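PDB 4BJI: transcription factor TAU subunit SFC1 from Schizosaccharomyces pombe, which serves, here seen as its DNA-binding domain, as a TFIIIC subunit in the tauA part that binds boxA promoter sites of tRNA and similar genes. Local coordinates for residues 171-177 with 203-209. Sequence-based numbering, arbitrary orientation.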
ATOM      1  N   ARG A 171     -12.971   0.261  10.869  1.00  5.82           N
ATOM      2  CA  ARG A 171     -14.340   0.743  10.954  1.00  6.88           C
ATOM      3  C   ARG A 171     -14.539   1.885   9.963  1.00  6.54           C
ATOM      4  O   ARG A 171     -13.676   2.769   9.841  1.00  6.51           O
ATOM      5  CB  ARG A 171     -14.629   1.182  12.397  1.00  9.80           C
ATOM      6  CG  ARG A 171     -16.030   1.693  12.638  1.00 13.10           C
ATOM      7  CD  ARG A 171     -16.155   2.022  14.109  1.00 16.28           C
ATOM      8  NE  ARG A 171     -15.503   3.278  14.427  1.00 17.79           N
ATOM      9  CZ  ARG A 171     -14.403   3.423  15.147  1.00 10.94           C
ATOM     10  NH1 ARG A 171     -13.806   2.347  15.677  1.00 17.45           N
ATOM     11  NH2 ARG A 171     -13.875   4.666  15.375  1.00 10.71           N
ATOM     12  N   SER A 172     -15.672   1.899   9.275  1.00  7.99           N
ATOM     13  CA  SER A 172     -15.868   2.840   8.182  0.51  8.55           C
ATOM     14  C   SER A 172     -15.673   4.305   8.591  1.00  8.23           C
ATOM     15  O   SER A 172     -14.976   5.030   7.888  1.00  8.42           O
ATOM     16  CB  SER A 172     -17.222   2.653   7.481  0.51  9.91           C
ATOM     17  OG  SER A 172     -18.290   2.987   8.338  0.51 15.01           O
ATOM     18  N   GLY A 173     -16.233   4.762   9.694  1.00  8.14           N
ATOM     19  CA  GLY A 173     -16.102   6.185   9.988  1.00  8.52           C
ATOM     20  C   GLY A 173     -14.684   6.599  10.296  1.00  9.08           C
ATOM     21  O   GLY A 173     -14.275   7.717  10.013  1.00 10.28           O
ATOM     22  N   ARG A 174     -13.926   5.693  10.888  1.00  7.46           N
ATOM     23  CA  ARG A 174     -12.523   5.977  11.181  1.00  5.97           C
ATOM     24  C   ARG A 174     -11.696   5.952   9.887  1.00  6.36           C
ATOM     25  O   ARG A 174     -10.862   6.831   9.641  1.00  6.08           O
ATOM     26  CB  ARG A 174     -11.980   4.973  12.185  1.00  6.60           C
ATOM     27  CG  ARG A 174     -10.477   5.080  12.455  1.00  7.06           C
ATOM     28  CD  ARG A 174     -10.000   6.398  13.039  1.00  7.61           C
ATOM     29  NE  ARG A 174     -10.784   6.902  14.167  1.00  8.81           N
ATOM     30  CZ  ARG A 174     -10.326   7.040  15.401  1.00  8.82           C
ATOM     31  NH1 ARG A 174      -9.136   6.605  15.746  1.00  7.39           N
ATOM     32  NH2 ARG A 174     -11.126   7.586  16.304  1.00  9.87           N
ATOM     33  N   TYR A 175     -11.939   4.948   9.047  1.00  5.42           N
ATOM     34  CA  TYR A 175     -11.250   4.857   7.767  1.00  6.01           C
ATOM     35  C   TYR A 175     -11.430   6.086   6.902  1.00  5.81           C
ATOM     36  O   TYR A 175     -10.462   6.608   6.358  1.00  6.69           O
ATOM     37  CB  TYR A 175     -11.763   3.631   7.003  1.00  6.02           C
ATOM     38  CG  TYR A 175     -11.017   3.341   5.744  1.00  6.34           C
ATOM     39  CD1 TYR A 175      -9.775   2.719   5.753  1.00  7.30           C
ATOM     40  CD2 TYR A 175     -11.566   3.684   4.518  1.00  7.98           C
ATOM     41  CE1 TYR A 175      -9.101   2.443   4.569  1.00  7.38           C
ATOM     42  CE2 TYR A 175     -10.890   3.388   3.330  1.00 10.17           C
ATOM     43  CZ  TYR A 175      -9.675   2.776   3.396  1.00  9.21           C
ATOM     44  OH  TYR A 175      -8.976   2.513   2.214  1.00 11.78           O
ATOM     45  N   TYR A 176     -12.650   6.560   6.786  1.00  6.60           N
ATOM     46  CA  TYR A 176     -12.918   7.695   5.894  1.00  8.01           C
ATOM     47  C   TYR A 176     -12.484   9.018   6.513  1.00  8.87           C
ATOM     48  O   TYR A 176     -12.107   9.930   5.774  1.00  9.18           O
ATOM     49  CB  TYR A 176     -14.382   7.657   5.391  1.00  9.87           C
ATOM     50  CG  TYR A 176     -14.601   6.513   4.406  1.00  9.11           C
ATOM     51  CD1 TYR A 176     -13.913   6.482   3.197  1.00  9.77           C
ATOM     52  CD2 TYR A 176     -15.463   5.465   4.696  1.00 11.42           C
ATOM     53  CE1 TYR A 176     -14.080   5.456   2.306  1.00 13.07           C
ATOM     54  CE2 TYR A 176     -15.621   4.402   3.806  1.00 11.31           C
ATOM     55  CZ  TYR A 176     -14.925   4.420   2.624  1.00 12.67           C
ATOM     56  OH  TYR A 176     -15.076   3.359   1.730  1.00 14.93           O
ATOM     57  N   LYS A 177     -12.438   9.113   7.843  1.00  8.97           N
ATOM     58  CA  LYS A 177     -11.807  10.278   8.480  1.00  8.70           C
ATOM     59  C   LYS A 177     -10.328  10.337   8.111  1.00  7.90           C
ATOM     60  O   LYS A 177      -9.827  11.388   7.675  1.00  9.19           O
ATOM     61  CB  LYS A 177     -11.971  10.253   9.979  1.00 11.33           C
ATOM     62  CG  LYS A 177     -11.060  11.313  10.649  1.00 12.67           C
ATOM     63  CD  LYS A 177     -11.202  11.351  12.156  1.00 16.09           C
ATOM     64  CE  LYS A 177     -12.478  12.075  12.524  1.00 17.97           C
ATOM     65  NZ  LYS A 177     -12.541  12.339  14.025  1.00 19.76           N
ATOM     66  N   ILE A 203     -11.557  18.815   9.903  0.63 11.54           N
ATOM     67  CA  ILE A 203     -11.724  17.423   9.487  0.63 12.77           C
ATOM     68  C   ILE A 203     -11.354  16.458  10.622  0.63 13.58           C
ATOM     69  O   ILE A 203     -12.033  15.444  10.855  0.63 12.74           O
ATOM     70  CB  ILE A 203     -10.842  17.148   8.280  0.63 11.45           C
ATOM     71  CG1 ILE A 203     -11.222  18.070   7.130  0.63 13.39           C
ATOM     72  CG2 ILE A 203     -10.931  15.653   7.853  0.63 12.73           C
ATOM     73  CD1 ILE A 203     -10.183  18.081   5.993  0.63 11.53           C
ATOM     74  N   LEU A 204     -10.256  16.755  11.314  0.63 11.69           N
ATOM     75  CA  LEU A 204      -9.765  15.887  12.382  0.63 12.12           C
ATOM     76  C   LEU A 204     -10.793  15.793  13.520  0.63 16.38           C
ATOM     77  O   LEU A 204     -10.970  14.724  14.099  0.63 18.00           O
ATOM     78  CB  LEU A 204      -8.435  16.412  12.914  0.63 12.09           C
ATOM     79  CG  LEU A 204      -7.800  15.637  14.080  0.63 14.37           C
ATOM     80  CD1 LEU A 204      -7.406  14.221  13.662  0.63 14.77           C
ATOM     81  CD2 LEU A 204      -6.575  16.385  14.606  0.63 17.14           C
ATOM     82  N   ASN A 205     -11.469  16.898  13.837  0.63 15.08           N
ATOM     83  CA  ASN A 205     -12.337  16.947  15.028  0.63 18.67           C
ATOM     84  C   ASN A 205     -13.798  16.554  14.796  0.63 20.20           C
ATOM     85  O   ASN A 205     -14.574  16.462  15.751  0.63 21.31           O
ATOM     86  CB  ASN A 205     -12.309  18.347  15.645  0.63 27.06           C
ATOM     87  CG  ASN A 205     -10.974  18.681  16.275  0.63 36.68           C
ATOM     88  OD1 ASN A 205     -10.260  17.798  16.747  0.63 39.87           O
ATOM     89  ND2 ASN A 205     -10.637  19.967  16.298  0.63 39.40           N
ATOM     90  N   ALA A 206     -14.144  16.324  13.536  1.00 20.95           N
ATOM     91  CA  ALA A 206     -15.480  15.952  13.102  1.00 19.57           C
ATOM     92  C   ALA A 206     -15.868  14.636  13.753  1.00 18.65           C
ATOM     93  O   ALA A 206     -15.042  13.748  13.910  1.00 17.73           O
ATOM     94  CB  ALA A 206     -15.557  15.837  11.595  1.00 22.22           C
ATOM     95  N   GLU A 207     -17.134  14.513  14.131  1.00 17.67           N
ATOM     96  CA  GLU A 207     -17.646  13.208  14.541  1.00 16.99           C
ATOM     97  C   GLU A 207     -17.531  12.237  13.377  1.00 15.45           C
ATOM     98  O   GLU A 207     -17.384  12.633  12.224  1.00 17.90           O
ATOM     99  CB  GLU A 207     -19.100  13.315  15.007  1.00 22.14           C
ATOM    100  CG  GLU A 207     -19.212  13.993  16.352  1.00 36.84           C
ATOM    101  CD  GLU A 207     -20.615  13.910  16.932  1.00 54.42           C
ATOM    102  OE1 GLU A 207     -21.246  12.834  16.837  1.00 60.75           O
ATOM    103  OE2 GLU A 207     -21.079  14.928  17.484  1.00 58.09           O
ATOM    104  N   GLU A 208     -17.526  10.944  13.687  1.00 14.75           N
ATOM    105  CA  GLU A 208     -17.357   9.960  12.654  1.00 16.53           C
ATOM    106  C   GLU A 208     -18.725   9.550  12.191  1.00 23.37           C
ATOM    107  O   GLU A 208     -19.630   9.396  13.005  1.00 23.72           O
ATOM    108  CB  GLU A 208     -16.545   8.780  13.160  1.00 15.15           C
ATOM    109  CG  GLU A 208     -15.150   9.103  13.400  1.00 15.26           C
ATOM    110  CD  GLU A 208     -14.392   7.865  13.899  1.00 18.37           C
ATOM    111  OE1 GLU A 208     -14.996   6.775  14.021  1.00 24.84           O
ATOM    112  OE2 GLU A 208     -13.259   8.036  14.151  1.00 20.76           O
ATOM    113  N   VAL A 209     -18.880   9.431  10.876  1.00 24.84           N
ATOM    114  CA  VAL A 209     -20.163   9.044  10.312  1.00 31.12           C
ATOM    115  C   VAL A 209     -20.400   7.566  10.588  1.00 34.37           C
ATOM    116  O   VAL A 209     -19.528   6.734  10.315  1.00 33.88           O
ATOM    117  CB  VAL A 209     -20.201   9.282   8.790  1.00 33.20           C
ATOM    118  CG1 VAL A 209     -21.543   8.849   8.221  1.00 34.22           C
ATOM    119  CG2 VAL A 209     -19.921  10.752   8.471  1.00 34.77           C
TER
HETATM  120  O   HOH W   1     -17.176   5.484  13.574  1.00 29.78           O
HETATM  121  O   HOH W   2     -18.699   5.824   7.417  1.00 29.56           O
HETATM  122  O   HOH W   3     -16.227   9.526   9.374  1.00 18.83           O
HETATM  123  O   HOH W   4     -18.242   3.996  11.722  1.00 21.71           O
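A single carboxylate can bridge two arginines, one on each of its oxygens, and so bind a chain end to the start of a helix; E208 is a worked example. At the N-cap position, the guanidinium of R171 presents its edge to E208, R171 NH2 salt-bridged to E208 OE1 at 2.7 Å, while water 1 links R171 NE to the same OE1. S172 takes a looser part: water 2 links its OG to the carbonyl O of V209. Across the two segments the CA atoms come nearest at G173, whose CA is 4.8 Å from that of E208, and G173 CA lies 3.5 Å from V209 O. A CB here would clash with V209 O, so the glycine lets the two backbones draw together, with water 3 joining G173 O to V209 N. R174 completes the salt-bridge network, its NE 2.7 Å from OE2 of E208 and its NH2 3.1 Å from that same oxygen. One turn on, K177 stretches its aliphatic chain past E208 CG and donates from NZ to L204 O and A206 O, both at 2.9 Å, so the ammonium joins two carbonyls of 203-209. This polar, solvent-accessible seam fastens the modelled C-terminal tail to the start of helix 172-189. I203 and L204 extend the contact along that helix to L181, whereas R174 NH1 turns to L153 O, tying the network to helix 151-155.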